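Local coordinates for butyryl-CoA dehydrogenase (Marinomonas mediterranea, PDB 6CXT), which belongs to the acyl-CoA dehydrogenase family of flavoproteins and binds flavin-adenine dinucleotide together with the ligand FK4, at residues Cys244-Ile249 against Val360-Thr365; Ala322-Phe327 against Gly364-Gln369. All coordinates share one frame; numbering follows the deposited sequence.

Overall arrangement
Both contacts lie within the C-terminal domain of the acyl-CoA dehydrogenase fold, their centres about 7 Å apart, and both end on the stretch that leads from helix 351-359 into helix 366-377. Along the chain the order is 244-249, 322-327, then 360-365 and 364-369, which share G364 and T365. Contact 1 sets the loop half of this stretch against the turn between helices 231-245 and 248-267; contact 2 sets its helical start against helix 313-338. V360 O and S366 N, probably hydrogen-bonded, tie the two. One short stretch thus meets FK4 and FAD while packed against two separate parts of the helical domain, and both contacts also touch the second subunit.

Contact 1: Cys244-Ile249 against Val360-Thr365. With FK4 (S-[2-({N-[(2R)-2-hydroxy-4-{[(R)-hydroxy(oxo)-lambda~5~-phosphanyl]oxy}-3,3-dimethylbutanoyl]-beta-alanyl}amino)ethyl] 1H-pyrrole-2-carbothioate), chain C.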
loop_
_atom_site.group_PDB
_atom_site.type_symbol
_atom_site.label_atom_id
_atom_site.label_comp_id
_atom_site.label_asym_id
_atom_site.label_seq_id
_atom_site.Cartn_x
_atom_site.Cartn_y
_atom_site.Cartn_z
ATOM N N CYS B 244 -21.400 -12.360 5.786
ATOM C CA CYS B 244 -21.487 -11.726 7.099
ATOM C C CYS B 244 -20.917 -12.615 8.210
ATOM O O CYS B 244 -19.994 -12.185 8.974
ATOM C CB CYS B 244 -22.944 -11.376 7.444
ATOM S SG CYS B 244 -23.154 -10.451 8.999
ATOM N N CYS B 245 -21.437 -13.835 8.334
ATOM C CA CYS B 245 -21.188 -14.633 9.513
ATOM C C CYS B 245 -19.979 -15.545 9.379
ATOM O O CYS B 245 -19.302 -15.776 10.351
ATOM C CB CYS B 245 -22.422 -15.496 9.849
ATOM S SG CYS B 245 -23.913 -14.465 10.134
ATOM N N LEU B 246 -19.743 -16.113 8.194
ATOM C CA LEU B 246 -18.653 -17.079 8.043
ATOM C C LEU B 246 -17.313 -16.365 8.351
ATOM O O LEU B 246 -16.423 -16.928 8.987
ATOM C CB LEU B 246 -18.665 -17.717 6.651
ATOM C CG LEU B 246 -17.562 -18.745 6.305
ATOM C CD1 LEU B 246 -18.059 -19.744 5.248
ATOM C CD2 LEU B 246 -16.268 -18.052 5.779
ATOM N N PHE B 247 -17.220 -15.096 7.977
ATOM C CA PHE B 247 -15.924 -14.340 8.050
ATOM C C PHE B 247 -15.572 -13.942 9.480
ATOM O O PHE B 247 -14.422 -13.544 9.758
ATOM C CB PHE B 247 -15.959 -13.149 7.051
ATOM C CG PHE B 247 -15.754 -13.623 5.619
ATOM C CD1 PHE B 247 -16.813 -14.322 4.926
ATOM C CD2 PHE B 247 -14.529 -13.495 4.988
ATOM C CE1 PHE B 247 -16.588 -14.883 3.706
ATOM C CE2 PHE B 247 -14.309 -14.030 3.708
ATOM C CZ PHE B 247 -15.336 -14.742 3.082
ATOM N N ALA B 248 -16.530 -14.077 10.392
ATOM C CA ALA B 248 -16.234 -13.956 11.839
ATOM C C ALA B 248 -15.097 -14.909 12.253
ATOM O O ALA B 248 -14.304 -14.574 13.143
ATOM C CB ALA B 248 -17.474 -14.236 12.661
ATOM N N ILE B 249 -15.003 -16.077 11.593
ATOM C CA ILE B 249 -13.903 -17.036 11.852
ATOM C C ILE B 249 -12.534 -16.306 11.808
ATOM O O ILE B 249 -11.655 -16.483 12.703
ATOM C CB ILE B 249 -13.879 -18.202 10.840
ATOM C CG1 ILE B 249 -15.174 -19.059 10.960
ATOM C CG2 ILE B 249 -12.647 -19.074 11.057
ATOM C CD1 ILE B 249 -15.356 -19.958 9.734
ATOM N N VAL B 360 -10.162 -14.318 0.317
ATOM C CA VAL B 360 -10.355 -13.236 -0.703
ATOM C C VAL B 360 -10.935 -13.762 -2.056
ATOM O O VAL B 360 -11.129 -12.966 -2.990
ATOM C CB VAL B 360 -9.074 -12.418 -1.002
ATOM C CG1 VAL B 360 -8.584 -11.792 0.327
ATOM C CG2 VAL B 360 -7.963 -13.315 -1.568
ATOM N N LEU B 361 -11.177 -15.071 -2.133
ATOM C CA LEU B 361 -11.782 -15.681 -3.341
ATOM C C LEU B 361 -13.202 -16.175 -3.084
ATOM O O LEU B 361 -14.123 -15.753 -3.814
ATOM C CB LEU B 361 -10.935 -16.867 -3.805
ATOM C CG LEU B 361 -9.490 -16.479 -4.142
ATOM C CD1 LEU B 361 -8.729 -17.741 -4.496
ATOM C CD2 LEU B 361 -9.369 -15.403 -5.267
ATOM N N PHE B 362 -13.402 -17.018 -2.069
ATOM C CA PHE B 362 -14.728 -17.639 -1.860
ATOM C C PHE B 362 -15.727 -16.619 -1.325
ATOM O O PHE B 362 -15.332 -15.580 -0.769
ATOM C CB PHE B 362 -14.675 -18.936 -1.020
ATOM C CG PHE B 362 -14.049 -18.779 0.339
ATOM C CD1 PHE B 362 -14.667 -18.019 1.365
ATOM C CD2 PHE B 362 -12.846 -19.456 0.614
ATOM C CE1 PHE B 362 -14.079 -17.913 2.629
ATOM C CE2 PHE B 362 -12.244 -19.337 1.877
ATOM C CZ PHE B 362 -12.860 -18.592 2.880
ATOM N N SER B 363 -17.020 -16.895 -1.498
ATOM C CA SER B 363 -18.087 -15.964 -1.166
ATOM C C SER B 363 -18.058 -14.674 -2.021
ATOM O O SER B 363 -18.620 -13.677 -1.642
ATOM C CB SER B 363 -18.134 -15.599 0.325
ATOM O OG SER B 363 -17.818 -16.739 1.115
ATOM N N GLY B 364 -17.451 -14.736 -3.191
ATOM C CA GLY B 364 -17.241 -13.552 -4.063
ATOM C C GLY B 364 -15.845 -12.961 -3.850
ATOM O O GLY B 364 -15.498 -12.635 -2.702
ATOM N N THR B 365 -15.078 -12.806 -4.900
ATOM C CA THR B 365 -13.728 -12.250 -4.742
ATOM C C THR B 365 -13.771 -10.810 -4.215
ATOM O O THR B 365 -14.839 -10.116 -4.241
ATOM C CB THR B 365 -12.929 -12.217 -6.037
ATOM O OG1 THR B 365 -13.483 -11.200 -6.909
ATOM C CG2 THR B 365 -12.903 -13.616 -6.741
HETATM O O01 FK4 C . -26.688 -9.271 -5.381
HETATM P P02 FK4 C . -26.862 -9.932 -6.788
HETATM O O03 FK4 C . -25.571 -10.525 -7.454
HETATM C C04 FK4 C . -24.352 -9.862 -7.279
HETATM C C05 FK4 C . -23.346 -10.080 -8.368
HETATM C C06 FK4 C . -22.056 -9.313 -7.974
HETATM C C07 FK4 C . -23.951 -9.532 -9.688
HETATM C C08 FK4 C . -23.060 -11.588 -8.595
HETATM O O09 FK4 C . -22.388 -11.841 -9.804
HETATM C C10 FK4 C . -22.332 -12.256 -7.411
HETATM N N11 FK4 C . -21.040 -12.821 -7.772
HETATM C C12 FK4 C . -20.272 -13.438 -6.749
HETATM C C13 FK4 C . -20.557 -14.952 -6.647
HETATM C C14 FK4 C . -20.300 -15.494 -5.306
HETATM N N15 FK4 C . -19.987 -16.856 -5.379
HETATM C C16 FK4 C . -19.782 -17.611 -4.142
HETATM C C17 FK4 C . -20.140 -19.100 -4.319
HETATM S S18 FK4 C . -20.373 -19.930 -2.773
HETATM C C19 FK4 C . -18.765 -19.774 -1.995
HETATM C C20 FK4 C . -18.854 -20.638 -0.801
HETATM C C21 FK4 C . -17.833 -21.078 0.011
HETATM C C22 FK4 C . -18.456 -21.840 1.021
HETATM C C23 FK4 C . -19.853 -21.851 0.785
HETATM N N24 FK4 C . -20.117 -21.117 -0.315
HETATM O O25 FK4 C . -17.776 -19.472 -2.700
HETATM O O26 FK4 C . -20.391 -14.857 -4.259
HETATM O O27 FK4 C . -22.745 -12.280 -6.202
HETATM O O28 FK4 C . -27.852 -11.042 -6.647
#
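The rings of F247 and F362 meet obliquely, planes at 49° and centroids 5.7 Å apart. CZ of F247 comes within 3.4 Å of CE1 of F362. The same F362 CE1 takes a methyl from another direction, L246 CD2 at 3.8 Å, so this one corner of the ring is pinned by two neighbours. S363 OG lies near the plane of the F247 ring at its edge, 3.4 Å from F247 CE1; its polar partner is the carboxylate of E242. F362 reaches this spot with CG between its backbone N and carbonyl carbon (chi1 57°).

The tight patch is all side chain. The backbones stay well apart, 9.3 Å between the CA atoms of L246 and S363, and no hydrogen bond joins the segments. In the helical C-terminal part of the acyl-CoA dehydrogenase fold, 244-249 is the junction of helices 231-245 and 248-267, with a type I turn from C245 to A248, and 360-365 is the loop before helix 366-377. F362 also meets the ring of F85, and its side chain comes to about 4 Å from the bound FAD.

Away from this patch the packing gives way to other partners. S363 N donates to the carbonyl oxygen O25 of FK4 over 2.9 Å, almost straight at 177°, while G364 N stands 3.1 Å from FK4 O26; the backbone angles of G364 call for glycine. At the other end of the loop V360 and L361 point away from 244-249: V360 packs on R336 of the second subunit and L361 on G339 of the same subunit.

Contact 2: Ala322-Phe327 against Gly364-Gln369; sequences AISEAF and GTSDIQ. With FAD (flavin-adenine dinucleotide), chain D.
Helix 313-338 passes the first turn of helix 366-377 with E325 and S366 closest, 8.0 Å between their CA atoms, a gap bridged by polar side chains and a water. S366 OG donates to E325 OE2 over a short 2.6 Å, meeting the carboxylate on its anti side and 24° out of its plane; the glutamate chain bends at chi2 (-69°) to bring OE2 there. The other oxygen, OE1, makes a salt bridge with R336 of the second subunit, so both ends of the carboxylate are held. The water adds a second bridge, donating to S324 OG at 2.7 Å and to S366 OG at 2.8 Å; S324 OG is hydrogen-bonded to K320 O as well.

T365 is the N-cap of helix 366-377, its OG1 accepting a weak bond from I368 N. In this flavoprotein fold that helix start also grips the cofactor: T365 OG1 donates to the ribose hydroxyl O2B of FAD over 2.6 Å, and O2B donates in turn to D367 OD2 at 2.7 Å. I368 CD1 rests 3.8 Å from C6A of the adenine. The next residue, Q369, reaches back with NE2 to G364 O at 3.2 Å, arriving from above the carbonyl plane; K320 NZ is a further donor to G364 O.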
loop_
_atom_site.group_PDB
_atom_site.type_symbol
_atom_site.label_atom_id
_atom_site.label_comp_id
_atom_site.label_asym_id
_atom_site.label_seq_id
_atom_site.Cartn_x
_atom_site.Cartn_y
_atom_site.Cartn_z
ATOM N N ALA B 322 -12.934 -6.263 4.102
ATOM C CA ALA B 322 -11.952 -5.776 5.080
ATOM C C ALA B 322 -11.380 -6.970 5.858
ATOM O O ALA B 322 -10.160 -7.003 6.106
ATOM C CB ALA B 322 -12.594 -4.780 6.031
ATOM N N ILE B 323 -12.239 -7.923 6.273
ATOM C CA ILE B 323 -11.766 -9.068 7.066
ATOM C C ILE B 323 -10.795 -9.914 6.237
ATOM O O ILE B 323 -9.693 -10.290 6.723
ATOM C CB ILE B 323 -12.955 -9.955 7.567
ATOM C CG1 ILE B 323 -13.740 -9.179 8.638
ATOM C CG2 ILE B 323 -12.443 -11.301 8.151
ATOM C CD1 ILE B 323 -15.109 -9.794 8.941
ATOM N N SER B 324 -11.198 -10.236 5.001
ATOM C CA SER B 324 -10.435 -11.181 4.222
ATOM C C SER B 324 -9.086 -10.497 3.820
ATOM O O SER B 324 -8.018 -11.134 3.886
ATOM C CB SER B 324 -11.228 -11.634 2.971
ATOM O OG SER B 324 -11.558 -10.492 2.162
ATOM N N GLU B 325 -9.148 -9.211 3.465
ATOM C CA GLU B 325 -7.893 -8.482 3.134
ATOM C C GLU B 325 -6.967 -8.333 4.361
ATOM O O GLU B 325 -5.728 -8.511 4.244
ATOM C CB GLU B 325 -8.140 -7.131 2.416
ATOM C CG GLU B 325 -8.842 -7.344 1.046
ATOM C CD GLU B 325 -7.971 -8.010 -0.015
ATOM O OE1 GLU B 325 -6.722 -8.170 0.166
ATOM O OE2 GLU B 325 -8.507 -8.394 -1.117
ATOM N N ALA B 326 -7.565 -8.023 5.505
ATOM C CA ALA B 326 -6.753 -7.925 6.735
ATOM C C ALA B 326 -6.117 -9.283 7.067
ATOM O O ALA B 326 -4.988 -9.346 7.527
ATOM C CB ALA B 326 -7.585 -7.385 7.905
ATOM N N PHE B 327 -6.834 -10.376 6.774
ATOM C CA PHE B 327 -6.393 -11.699 7.108
ATOM C C PHE B 327 -5.197 -12.076 6.236
ATOM O O PHE B 327 -4.231 -12.652 6.726
ATOM C CB PHE B 327 -7.577 -12.715 7.048
ATOM C CG PHE B 327 -7.258 -14.109 7.524
ATOM C CD1 PHE B 327 -6.290 -14.365 8.522
ATOM C CD2 PHE B 327 -8.027 -15.191 7.038
ATOM C CE1 PHE B 327 -6.053 -15.678 9.003
ATOM C CE2 PHE B 327 -7.775 -16.481 7.495
ATOM C CZ PHE B 327 -6.787 -16.729 8.472
ATOM N N GLY B 364 -17.451 -14.736 -3.191
ATOM C CA GLY B 364 -17.241 -13.552 -4.063
ATOM C C GLY B 364 -15.845 -12.961 -3.850
ATOM O O GLY B 364 -15.498 -12.635 -2.702
ATOM N N THR B 365 -15.078 -12.806 -4.900
ATOM C CA THR B 365 -13.728 -12.250 -4.742
ATOM C C THR B 365 -13.771 -10.810 -4.215
ATOM O O THR B 365 -14.839 -10.116 -4.241
ATOM C CB THR B 365 -12.929 -12.217 -6.037
ATOM O OG1 THR B 365 -13.483 -11.200 -6.909
ATOM C CG2 THR B 365 -12.903 -13.616 -6.741
ATOM N N SER B 366 -12.593 -10.311 -3.781
ATOM C CA SER B 366 -12.533 -8.908 -3.351
ATOM C C SER B 366 -13.060 -7.975 -4.459
ATOM O O SER B 366 -13.648 -6.945 -4.172
ATOM C CB SER B 366 -11.025 -8.602 -3.022
ATOM O OG SER B 366 -10.729 -9.463 -1.880
ATOM N N ASP B 367 -12.750 -8.284 -5.716
ATOM C CA ASP B 367 -13.219 -7.420 -6.829
ATOM C C ASP B 367 -14.731 -7.375 -6.873
ATOM O O ASP B 367 -15.286 -6.314 -7.135
ATOM C CB ASP B 367 -12.654 -7.902 -8.156
ATOM C CG ASP B 367 -11.120 -7.944 -8.141
ATOM O OD1 ASP B 367 -10.503 -6.957 -7.614
ATOM O OD2 ASP B 367 -10.539 -8.940 -8.627
ATOM N N ILE B 368 -15.391 -8.525 -6.594
ATOM C CA ILE B 368 -16.859 -8.572 -6.597
ATOM C C ILE B 368 -17.437 -7.824 -5.415
ATOM O O ILE B 368 -18.441 -7.099 -5.510
ATOM C CB ILE B 368 -17.321 -10.054 -6.611
ATOM C CG1 ILE B 368 -17.064 -10.684 -7.969
ATOM C CG2 ILE B 368 -18.772 -10.246 -6.136
ATOM C CD1 ILE B 368 -17.250 -9.858 -9.214
ATOM N N GLN B 369 -16.788 -7.951 -4.251
ATOM C CA GLN B 369 -17.238 -7.137 -3.106
ATOM C C GLN B 369 -17.199 -5.644 -3.468
ATOM O O GLN B 369 -18.102 -4.901 -3.077
ATOM C CB GLN B 369 -16.386 -7.399 -1.819
ATOM C CG GLN B 369 -16.307 -8.872 -1.396
ATOM C CD GLN B 369 -17.710 -9.539 -1.233
ATOM O OE1 GLN B 369 -18.648 -8.974 -0.651
ATOM N NE2 GLN B 369 -17.829 -10.739 -1.739
HETATM P PA FAD D . -13.282 -15.805 -11.991
HETATM O O1A FAD D . -14.716 -15.401 -11.712
HETATM O O2A FAD D . -12.807 -16.486 -13.264
HETATM O O5B FAD D . -12.347 -14.511 -11.675
HETATM C C5B FAD D . -10.945 -14.464 -12.028
HETATM C C4B FAD D . -10.509 -13.011 -11.747
HETATM O O4B FAD D . -11.318 -12.097 -12.530
HETATM C C3B FAD D . -10.711 -12.652 -10.279
HETATM O O3B FAD D . -9.643 -11.740 -9.989
HETATM C C2B FAD D . -12.031 -11.850 -10.306
HETATM O O2B FAD D . -12.203 -10.959 -9.175
HETATM C C1B FAD D . -11.945 -11.142 -11.692
HETATM N N9A FAD D . -13.309 -10.757 -12.114
HETATM C C8A FAD D . -14.306 -11.578 -12.539
HETATM N N7A FAD D . -15.461 -10.849 -12.735
HETATM C C5A FAD D . -15.198 -9.552 -12.411
HETATM C C6A FAD D . -15.927 -8.257 -12.389
HETATM N N6A FAD D . -17.261 -8.169 -12.731
HETATM N N1A FAD D . -15.234 -7.152 -11.978
HETATM C C2A FAD D . -13.911 -7.185 -11.598
HETATM N N3A FAD D . -13.198 -8.334 -11.623
HETATM C C4A FAD D . -13.767 -9.512 -12.000
HETATM N N1 FAD D . -18.275 -22.139 -5.005
HETATM C C2 FAD D . -19.452 -22.777 -4.660
HETATM O O2 FAD D . -20.387 -22.705 -5.503
HETATM N N3 FAD D . -19.628 -23.466 -3.496
HETATM C C4 FAD D . -18.615 -23.615 -2.619
HETATM O O4 FAD D . -18.794 -24.249 -1.578
HETATM C C4X FAD D . -17.295 -22.963 -2.927
HETATM N N5 FAD D . -16.213 -23.079 -2.125
HETATM C C5X FAD D . -14.999 -22.546 -2.438
HETATM C C6 FAD D . -13.924 -22.736 -1.528
HETATM C C7 FAD D . -12.655 -22.208 -1.845
HETATM C C7M FAD D . -11.511 -22.449 -0.891
HETATM C C8 FAD D . -12.448 -21.462 -3.097
HETATM C C8M FAD D . -11.110 -20.887 -3.426
HETATM C C9 FAD D . -13.518 -21.241 -3.990
HETATM C C9A FAD D . -14.793 -21.766 -3.681
HETATM N N10 FAD D . -15.911 -21.606 -4.561
HETATM C C10 FAD D . -17.168 -22.204 -4.197
HETATM C "C1'" FAD D . -15.793 -20.888 -5.822
HETATM C "C2'" FAD D . -15.706 -19.371 -5.534
HETATM O "O2'" FAD D . -16.944 -18.795 -5.083
HETATM C "C3'" FAD D . -15.127 -18.687 -6.762
HETATM O "O3'" FAD D . -13.765 -19.149 -6.881
HETATM C "C4'" FAD D . -15.247 -17.157 -6.867
HETATM O "O4'" FAD D . -16.649 -16.769 -7.029
HETATM C "C5'" FAD D . -14.454 -16.618 -8.066
HETATM O "O5'" FAD D . -14.838 -17.369 -9.224
HETATM P P FAD D . -13.717 -17.972 -10.149
HETATM O O1P FAD D . -14.363 -18.673 -11.348
HETATM O O2P FAD D . -12.721 -18.825 -9.386
HETATM O O3P FAD D . -12.870 -16.749 -10.749
HETATM O O HOH W 1 -12.722 -10.509 -0.261
#